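Local coordinates for protein putative fimbrium anchoring subunit Fim4B (Bacteroides ovatus, PDB 5CAG) that probably anchors fimbriae at the bacterial outer membrane, as a predicted lipoprotein of the FimB/Mfa2 family, at residues R49-Y54 against M62-G67; P66-V71 against E124-K129; M110-D115 against P186-V191. All coordinates share one frame; numbering follows the deposited sequence.

Contact 1. Residues R49-Y54 against M62-G67. With SO4 (sulfate ion), chain C.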
# COMPACT_ATOMS: atom_id res chain seq x y z
N ARG A 49 8.52 -23.46 -11.15
CA ARG A 49 9.72 -22.93 -11.85
C ARG A 49 9.59 -21.36 -12.04
O ARG A 49 9.47 -20.84 -13.17
CB ARG A 49 9.99 -23.69 -13.19
CG ARG A 49 8.76 -24.03 -14.05
CD ARG A 49 9.02 -23.90 -15.55
NE ARG A 49 7.82 -24.15 -16.36
CZ ARG A 49 7.33 -23.29 -17.26
NH1 ARG A 49 7.92 -22.13 -17.46
NH2 ARG A 49 6.25 -23.61 -17.96
N LYS A 50 9.60 -20.62 -10.89
CA LYS A 50 9.46 -19.18 -10.89
C LYS A 50 10.76 -18.49 -11.31
O LYS A 50 11.82 -18.73 -10.74
CB LYS A 50 8.93 -18.64 -9.53
CG LYS A 50 9.86 -18.71 -8.32
CD LYS A 50 9.63 -17.48 -7.42
CE LYS A 50 10.68 -17.30 -6.35
NZ LYS A 50 10.32 -16.21 -5.41
N VAL A 51 10.65 -17.66 -12.37
CA VAL A 51 11.74 -16.86 -12.93
C VAL A 51 11.62 -15.50 -12.27
O VAL A 51 10.60 -14.81 -12.41
CB VAL A 51 11.71 -16.82 -14.48
CG1 VAL A 51 12.88 -16.02 -15.05
CG2 VAL A 51 11.69 -18.24 -15.06
N ASP A 52 12.64 -15.17 -11.49
CA ASP A 52 12.73 -13.99 -10.64
C ASP A 52 13.93 -13.15 -11.04
O ASP A 52 15.00 -13.71 -11.26
CB ASP A 52 12.89 -14.53 -9.21
CG ASP A 52 13.03 -13.54 -8.08
OD1 ASP A 52 13.83 -12.58 -8.22
OD2 ASP A 52 12.46 -13.79 -7.00
N LYS A 53 13.77 -11.82 -11.11
CA LYS A 53 14.89 -10.92 -11.41
C LYS A 53 14.65 -9.49 -10.91
O LYS A 53 13.53 -9.00 -10.95
CB LYS A 53 15.20 -10.87 -12.92
CG LYS A 53 16.68 -10.56 -13.19
CD LYS A 53 17.01 -10.18 -14.63
CE LYS A 53 18.42 -9.63 -14.71
NZ LYS A 53 18.84 -9.34 -16.10
N TYR A 54 15.73 -8.85 -10.42
CA TYR A 54 15.74 -7.45 -10.00
C TYR A 54 16.28 -6.69 -11.20
O TYR A 54 17.25 -7.15 -11.83
CB TYR A 54 16.57 -7.24 -8.72
CG TYR A 54 15.96 -7.84 -7.48
CD1 TYR A 54 16.18 -9.17 -7.14
CD2 TYR A 54 15.18 -7.08 -6.62
CE1 TYR A 54 15.62 -9.74 -6.00
CE2 TYR A 54 14.62 -7.63 -5.47
CZ TYR A 54 14.84 -8.96 -5.16
OH TYR A 54 14.29 -9.51 -4.03
N MSE A 62 15.89 -10.09 -19.63
CA MSE A 62 15.58 -11.16 -18.68
C MSE A 62 15.28 -12.45 -19.44
O MSE A 62 14.44 -12.43 -20.33
CB MSE A 62 14.37 -10.71 -17.87
CG MSE A 62 14.05 -11.57 -16.69
SE MSE A 62 12.40 -10.96 -15.87
CE MSE A 62 12.94 -9.24 -15.48
N LYS A 63 15.96 -13.56 -19.13
CA LYS A 63 15.72 -14.76 -19.93
C LYS A 63 14.66 -15.66 -19.30
O LYS A 63 14.90 -16.36 -18.32
CB LYS A 63 17.02 -15.53 -20.25
CG LYS A 63 17.82 -14.84 -21.36
CD LYS A 63 19.26 -15.32 -21.42
CE LYS A 63 20.09 -14.56 -22.43
NZ LYS A 63 21.48 -15.11 -22.54
N VAL A 64 13.47 -15.59 -19.88
CA VAL A 64 12.28 -16.34 -19.51
C VAL A 64 12.13 -17.50 -20.51
O VAL A 64 12.11 -17.26 -21.72
CB VAL A 64 11.03 -15.40 -19.50
CG1 VAL A 64 9.74 -16.18 -19.30
CG2 VAL A 64 11.17 -14.33 -18.43
N PRO A 65 12.01 -18.76 -20.04
CA PRO A 65 11.77 -19.85 -21.01
C PRO A 65 10.32 -19.81 -21.51
O PRO A 65 9.49 -19.21 -20.83
CB PRO A 65 12.07 -21.11 -20.20
CG PRO A 65 11.83 -20.72 -18.77
CD PRO A 65 11.99 -19.23 -18.64
N PRO A 66 9.95 -20.40 -22.67
CA PRO A 66 8.54 -20.29 -23.11
C PRO A 66 7.56 -21.02 -22.18
O PRO A 66 7.93 -21.94 -21.44
CB PRO A 66 8.56 -20.89 -24.52
CG PRO A 66 10.00 -20.84 -24.94
CD PRO A 66 10.76 -21.11 -23.68
N GLY A 67 6.31 -20.54 -22.17
CA GLY A 67 5.24 -21.08 -21.35
C GLY A 67 4.23 -20.04 -20.90
O GLY A 67 4.40 -18.84 -21.16
S SO4 C . 19.16 -13.55 -16.73
O1 SO4 C . 20.01 -14.74 -16.72
O2 SO4 C . 19.74 -12.55 -15.83
O3 SO4 C . 19.11 -12.98 -18.08
O4 SO4 C . 17.80 -13.92 -16.29
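At one margin of the transthyretin-like beta-sandwich of this FimB/Mfa2-type protein, the beginning of strand 51-56 faces the chain that runs from the end of strand 59-62 into strand 67-75. The two segments run roughly antiparallel, 156° apart, yet no backbone hydrogen bond joins them: Val51 and Lys53 pair with strand 36-43, whereas Met62 pairs with Val20 of strand 20-25. Side chains therefore do the joining. Val51 is central. Its CG2, anti to the carbonyl carbon, reaches tip to tip for the Pro65 ring, with Val51 CG2 3.7 Å from Pro65 CD. The other branch, Val51 CG1, lies anti to the backbone N and crosses Val64 obliquely, at 4.1 Å from Val64 CG2. Further along, the selenomethionine Met62 extends from the backbone and bends only at its last torsion, chi3 -59°, which sets its methyl CE 3.8 Å from Lys53 CB. This buried side chain also packs on Val39 and Phe41 of strand 36-43 and on Val20 and Ile22 of strand 20-25. The extended Lys53 side chain and Met62 reach toward each other, tip to tip, with Lys53 CD 3.9 Å from Met62 CG; the Lys53 amine hydrogen-bonds the carbonyl of Glu61. Beyond lies a sulfate, probably taken from the crystallisation liquor, which spans the two segments by weak hydrogen bonds. Lys53 NZ gives one to sulfate O2 at 3.3 Å, and the backbone N of Lys63 divides its own between O4, nearly straight at 166°, and O3, more bent, both at 3.4 Å.

Contact 2. Residues P66-V71 against E124-K129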
# COMPACT_ATOMS: atom_id res chain seq x y z
N PRO A 66 9.95 -20.40 -22.67
CA PRO A 66 8.54 -20.29 -23.11
C PRO A 66 7.56 -21.02 -22.18
O PRO A 66 7.93 -21.94 -21.44
CB PRO A 66 8.56 -20.89 -24.52
CG PRO A 66 10.00 -20.84 -24.94
CD PRO A 66 10.76 -21.11 -23.68
N GLY A 67 6.31 -20.54 -22.17
CA GLY A 67 5.24 -21.08 -21.35
C GLY A 67 4.23 -20.04 -20.90
O GLY A 67 4.40 -18.84 -21.16
N ARG A 68 3.16 -20.51 -20.23
CA ARG A 68 2.11 -19.66 -19.66
C ARG A 68 2.50 -19.28 -18.24
O ARG A 68 2.82 -20.16 -17.43
CB ARG A 68 0.73 -20.35 -19.65
CG ARG A 68 0.02 -20.50 -21.00
CD ARG A 68 -1.43 -20.98 -20.84
NE ARG A 68 -1.56 -22.08 -19.86
CZ ARG A 68 -2.35 -22.04 -18.79
NH1 ARG A 68 -3.12 -20.99 -18.55
NH2 ARG A 68 -2.38 -23.07 -17.95
N TYR A 69 2.47 -17.97 -17.94
CA TYR A 69 2.82 -17.42 -16.63
C TYR A 69 1.82 -16.43 -16.08
O TYR A 69 0.97 -15.91 -16.79
CB TYR A 69 4.15 -16.65 -16.73
CG TYR A 69 5.34 -17.47 -17.16
CD1 TYR A 69 6.11 -18.15 -16.23
CD2 TYR A 69 5.74 -17.50 -18.49
CE1 TYR A 69 7.21 -18.91 -16.62
CE2 TYR A 69 6.83 -18.25 -18.90
CZ TYR A 69 7.58 -18.95 -17.96
OH TYR A 69 8.67 -19.67 -18.35
N SER A 70 2.01 -16.10 -14.81
CA SER A 70 1.36 -15.02 -14.09
C SER A 70 2.52 -14.09 -13.75
O SER A 70 3.59 -14.59 -13.43
CB SER A 70 0.62 -15.55 -12.88
OG SER A 70 -0.52 -16.31 -13.25
N VAL A 71 2.39 -12.77 -13.93
CA VAL A 71 3.55 -11.91 -13.69
C VAL A 71 3.27 -10.86 -12.61
O VAL A 71 2.14 -10.38 -12.50
CB VAL A 71 4.03 -11.23 -15.01
CG1 VAL A 71 5.32 -10.44 -14.81
CG2 VAL A 71 4.21 -12.24 -16.13
N GLU A 124 -2.40 -13.72 -16.78
CA GLU A 124 -1.89 -14.67 -17.77
C GLU A 124 -1.19 -13.98 -18.94
O GLU A 124 -1.80 -13.15 -19.63
CB GLU A 124 -2.96 -15.63 -18.31
CG GLU A 124 -2.31 -16.87 -18.89
CD GLU A 124 -3.21 -17.82 -19.64
OE1 GLU A 124 -4.11 -18.42 -19.00
OE2 GLU A 124 -2.97 -18.03 -20.84
N LEU A 125 0.10 -14.37 -19.14
CA LEU A 125 1.01 -13.96 -20.21
C LEU A 125 1.64 -15.21 -20.81
O LEU A 125 2.22 -16.00 -20.07
CB LEU A 125 2.09 -12.99 -19.68
CG LEU A 125 3.06 -12.42 -20.72
CD1 LEU A 125 2.38 -11.42 -21.61
CD2 LEU A 125 4.23 -11.75 -20.05
N LYS A 126 1.52 -15.39 -22.14
CA LYS A 126 2.06 -16.57 -22.83
C LYS A 126 3.32 -16.19 -23.64
O LYS A 126 3.21 -15.62 -24.73
CB LYS A 126 0.97 -17.21 -23.73
CG LYS A 126 1.31 -18.56 -24.36
CD LYS A 126 0.14 -19.11 -25.18
CE LYS A 126 0.50 -20.30 -26.04
NZ LYS A 126 -0.53 -20.55 -27.10
N ILE A 127 4.51 -16.51 -23.09
CA ILE A 127 5.79 -16.28 -23.78
C ILE A 127 5.96 -17.42 -24.78
O ILE A 127 6.06 -18.58 -24.38
CB ILE A 127 6.99 -16.14 -22.79
CG1 ILE A 127 7.02 -14.75 -22.17
CG2 ILE A 127 8.34 -16.42 -23.47
CD1 ILE A 127 6.41 -14.73 -20.90
N GLU A 128 5.93 -17.10 -26.07
CA GLU A 128 6.06 -18.12 -27.11
C GLU A 128 7.53 -18.41 -27.39
O GLU A 128 8.42 -17.64 -26.98
CB GLU A 128 5.32 -17.69 -28.39
CG GLU A 128 3.80 -17.67 -28.28
CD GLU A 128 3.06 -18.91 -28.76
OE1 GLU A 128 3.70 -19.98 -28.90
OE2 GLU A 128 1.84 -18.80 -29.00
N LYS A 129 7.79 -19.56 -28.08
CA LYS A 129 9.11 -20.00 -28.54
C LYS A 129 9.53 -18.98 -29.60
O LYS A 129 8.75 -18.74 -30.53
CB LYS A 129 9.03 -21.45 -29.08
CG LYS A 129 10.38 -22.12 -29.34
CD LYS A 129 10.22 -23.44 -30.11
CE LYS A 129 11.52 -24.21 -30.24
NZ LYS A 129 11.34 -25.50 -30.99
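Antiparallel strand pairing joins 67-71 to 124-127 inside a sheet of the transthyretin-like sandwich, at the end where both strands meet loops. Gly67 with Ile127 and Tyr69 with Leu125 are hydrogen-bonded pairs, and Arg68 with Lys126 is the non-hydrogen-bonded pair between them. The bonds around Tyr69 are even: Tyr69 N to Leu125 O and Leu125 N to Tyr69 O both measure 2.9 Å, and each donor lies in the plane of the carbonyl it meets. At the glycine pair, Gly67 N meets Ile127 O in plane at 3.0 Å, but Ile127 N sits above the Gly67 carbonyl plane and its bond is more bent (142°). Gly67 itself has a positive phi, a conformation natural to glycine, where the chain enters the strand. Tyr69, Leu125 and Ile127 share one face, where Tyr69 and Ile127 are buried. There the Ile127 side chain crosses the tyrosine at about a right angle, bringing Ile127 CD1 to 3.7 Å from Tyr69 CD2, while Val71 CG2 rests 4.0 Å from Leu125 CD2. Arg68 and Lys126 point to the other face. Arg68 bends at chi3 (-44°), so that its NH1 meets Glu124 OE1 at 2.8 Å in a salt bridge; the guanidinium presents its edge, but the two planes are turned 74° apart and the hydrogen bond is weak. Lys44 is a second cationic partner of OE1, which probably favours the ionised carboxylate. Strand 67-75 is paired along its other side with 36-43, whose Phe41 packs on Tyr69, Leu125 and Ile127, and strand 118-127 continues the sheet to 134-154.

Contact 3. Residues M110-D115 against P186-V191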
# COMPACT_ATOMS: atom_id res chain seq x y z
N MSE A 110 -1.31 -1.10 16.41
CA MSE A 110 -1.37 -0.39 15.13
C MSE A 110 -0.20 -0.75 14.19
O MSE A 110 0.82 -1.27 14.64
CB MSE A 110 -1.34 1.12 15.36
CG MSE A 110 -2.40 1.61 16.31
SE MSE A 110 -2.20 3.52 16.60
CE MSE A 110 -3.47 3.77 18.05
N VAL A 111 -0.36 -0.44 12.89
CA VAL A 111 0.62 -0.66 11.82
C VAL A 111 1.01 0.68 11.15
O VAL A 111 0.24 1.63 11.18
CB VAL A 111 0.08 -1.67 10.78
CG1 VAL A 111 -0.22 -3.01 11.44
CG2 VAL A 111 -1.15 -1.11 10.07
N TRP A 112 2.19 0.74 10.55
CA TRP A 112 2.67 1.97 9.92
C TRP A 112 1.95 2.24 8.62
O TRP A 112 1.48 1.29 7.99
CB TRP A 112 4.17 1.86 9.63
CG TRP A 112 5.02 1.57 10.82
CD1 TRP A 112 5.63 0.39 11.13
CD2 TRP A 112 5.46 2.51 11.82
NE1 TRP A 112 6.37 0.52 12.28
CE2 TRP A 112 6.30 1.81 12.71
CE3 TRP A 112 5.22 3.88 12.04
CZ2 TRP A 112 6.89 2.43 13.81
CZ3 TRP A 112 5.83 4.50 13.12
CH2 TRP A 112 6.65 3.78 13.99
N SER A 113 1.87 3.53 8.20
CA SER A 113 1.26 3.92 6.91
C SER A 113 2.18 3.46 5.79
O SER A 113 3.41 3.54 5.94
CB SER A 113 1.00 5.42 6.81
OG SER A 113 1.48 6.15 7.93
N PRO A 114 1.62 2.88 4.71
CA PRO A 114 2.47 2.35 3.64
C PRO A 114 3.11 3.45 2.82
O PRO A 114 2.44 4.42 2.50
CB PRO A 114 1.49 1.54 2.81
CG PRO A 114 0.19 2.17 3.03
CD PRO A 114 0.20 2.61 4.44
N ASP A 115 4.41 3.30 2.48
CA ASP A 115 5.09 4.27 1.63
C ASP A 115 4.75 3.94 0.15
O ASP A 115 3.86 3.11 -0.07
CB ASP A 115 6.59 4.40 1.91
CG ASP A 115 7.41 3.15 1.91
OD1 ASP A 115 6.95 2.13 2.47
OD2 ASP A 115 8.57 3.21 1.44
N PRO A 186 -5.35 -0.96 13.00
CA PRO A 186 -5.41 0.43 12.52
C PRO A 186 -4.09 0.98 11.98
O PRO A 186 -3.01 0.62 12.45
CB PRO A 186 -5.79 1.21 13.78
CG PRO A 186 -6.39 0.20 14.69
CD PRO A 186 -5.60 -1.03 14.45
N ILE A 187 -4.20 1.88 10.98
CA ILE A 187 -3.01 2.54 10.45
C ILE A 187 -2.74 3.74 11.33
O ILE A 187 -3.64 4.55 11.54
CB ILE A 187 -3.17 2.94 8.96
CG1 ILE A 187 -3.36 1.71 8.07
CG2 ILE A 187 -1.97 3.78 8.51
CD1 ILE A 187 -3.84 2.03 6.70
N TYR A 188 -1.55 3.84 11.87
CA TYR A 188 -1.16 4.95 12.72
C TYR A 188 -0.67 6.09 11.90
O TYR A 188 0.04 5.89 10.91
CB TYR A 188 -0.06 4.51 13.69
CG TYR A 188 0.86 5.61 14.22
CD1 TYR A 188 0.52 6.34 15.35
CD2 TYR A 188 2.11 5.81 13.67
CE1 TYR A 188 1.39 7.28 15.89
CE2 TYR A 188 2.99 6.75 14.20
CZ TYR A 188 2.62 7.50 15.30
OH TYR A 188 3.51 8.43 15.80
N PHE A 189 -0.94 7.30 12.38
CA PHE A 189 -0.42 8.52 11.77
C PHE A 189 -0.26 9.59 12.85
O PHE A 189 -1.00 9.60 13.83
CB PHE A 189 -1.28 9.01 10.60
CG PHE A 189 -2.74 9.19 10.90
CD1 PHE A 189 -3.22 10.40 11.38
CD2 PHE A 189 -3.64 8.15 10.70
CE1 PHE A 189 -4.58 10.56 11.64
CE2 PHE A 189 -4.99 8.30 10.99
CZ PHE A 189 -5.46 9.51 11.45
N GLU A 190 0.73 10.44 12.68
CA GLU A 190 0.94 11.56 13.59
C GLU A 190 -0.04 12.65 13.24
O GLU A 190 -0.46 12.76 12.07
CB GLU A 190 2.37 12.10 13.52
CG GLU A 190 3.41 11.03 13.64
CD GLU A 190 4.85 11.50 13.65
OE1 GLU A 190 5.08 12.72 13.44
OE2 GLU A 190 5.74 10.65 13.88
N VAL A 191 -0.40 13.47 14.25
CA VAL A 191 -1.36 14.58 14.12
C VAL A 191 -0.68 15.87 14.60
O VAL A 191 -0.13 15.90 15.70
CB VAL A 191 -2.65 14.31 14.92
CG1 VAL A 191 -3.63 15.45 14.75
CG2 VAL A 191 -3.29 12.97 14.52
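Tyr188 swings its ring anti to the backbone N (chi1 155°), while Met110 and Trp112 both carry CG anti to the carbonyl carbon (chi1 -54° and -56°); together these torsions gather the three side chains at one place. The selenomethionine Met110 is extended beyond CG and crosses the tyrosine obliquely, with Met110 SE 3.7 Å from Tyr188 CB and 5.3 Å from the centroid of the Tyr188 ring, a Met-aromatic contact. Trp112 and Tyr188 lie side by side and point the same way. The six-membered ring of the indole and the phenol are nearly perpendicular, yet they meet obliquely, the closest atoms being Trp112 CZ3 and Tyr188 CE2 at 3.8 Å. Alongside these side chains, the backbone of Val111 grips the start of the strand and the residue before it through both its N and its O. Val111 N bonds to Pro186 O and Val111 O accepts Tyr188 N, each at 2.9 Å, almost straight and nearly along the C=O axis. Val111 is thereby fixed opposite Ile187. Ile187 CG2 reaches two residues further along the segment, 3.6 Å from Ser113 CA, and Ser113 OG adds a weak hydrogen bond to Tyr188 O at 3.3 Å. Trp112 and Met110 are also held by backbone bonds to Gly97 and Cys99, and strand 187-193 by its pairing with 159-167. This is an irregular connection, between strands 93-96 and 118-127, joined to the beginning of sandwich strand 187-193 by a single backbone bridge, beside which Met110, Trp112 and Tyr188 pack together.

Contacts 1 and 2 are neighbours, their centres 9 Å apart, and share Pro66 and Gly67, where the chain leaves the margin of the sandwich and enters strand 67-75. They touch directly: Val64 of contact 1 packs on Tyr69 and Ile127 of contact 2, so the two form continuous packing at one end of the elongated molecule. Contact 3 lies apart, its centre about 36 Å from contact 1 and about 38 Å from contact 2, among strands 159-167, 187-193 and 197-205. Along the chain contact 1 closes before contact 3 opens, whereas contacts 2 and 3 alternate: the chain passes 110-115 before returning through strand 118-127, which ties the two regions together.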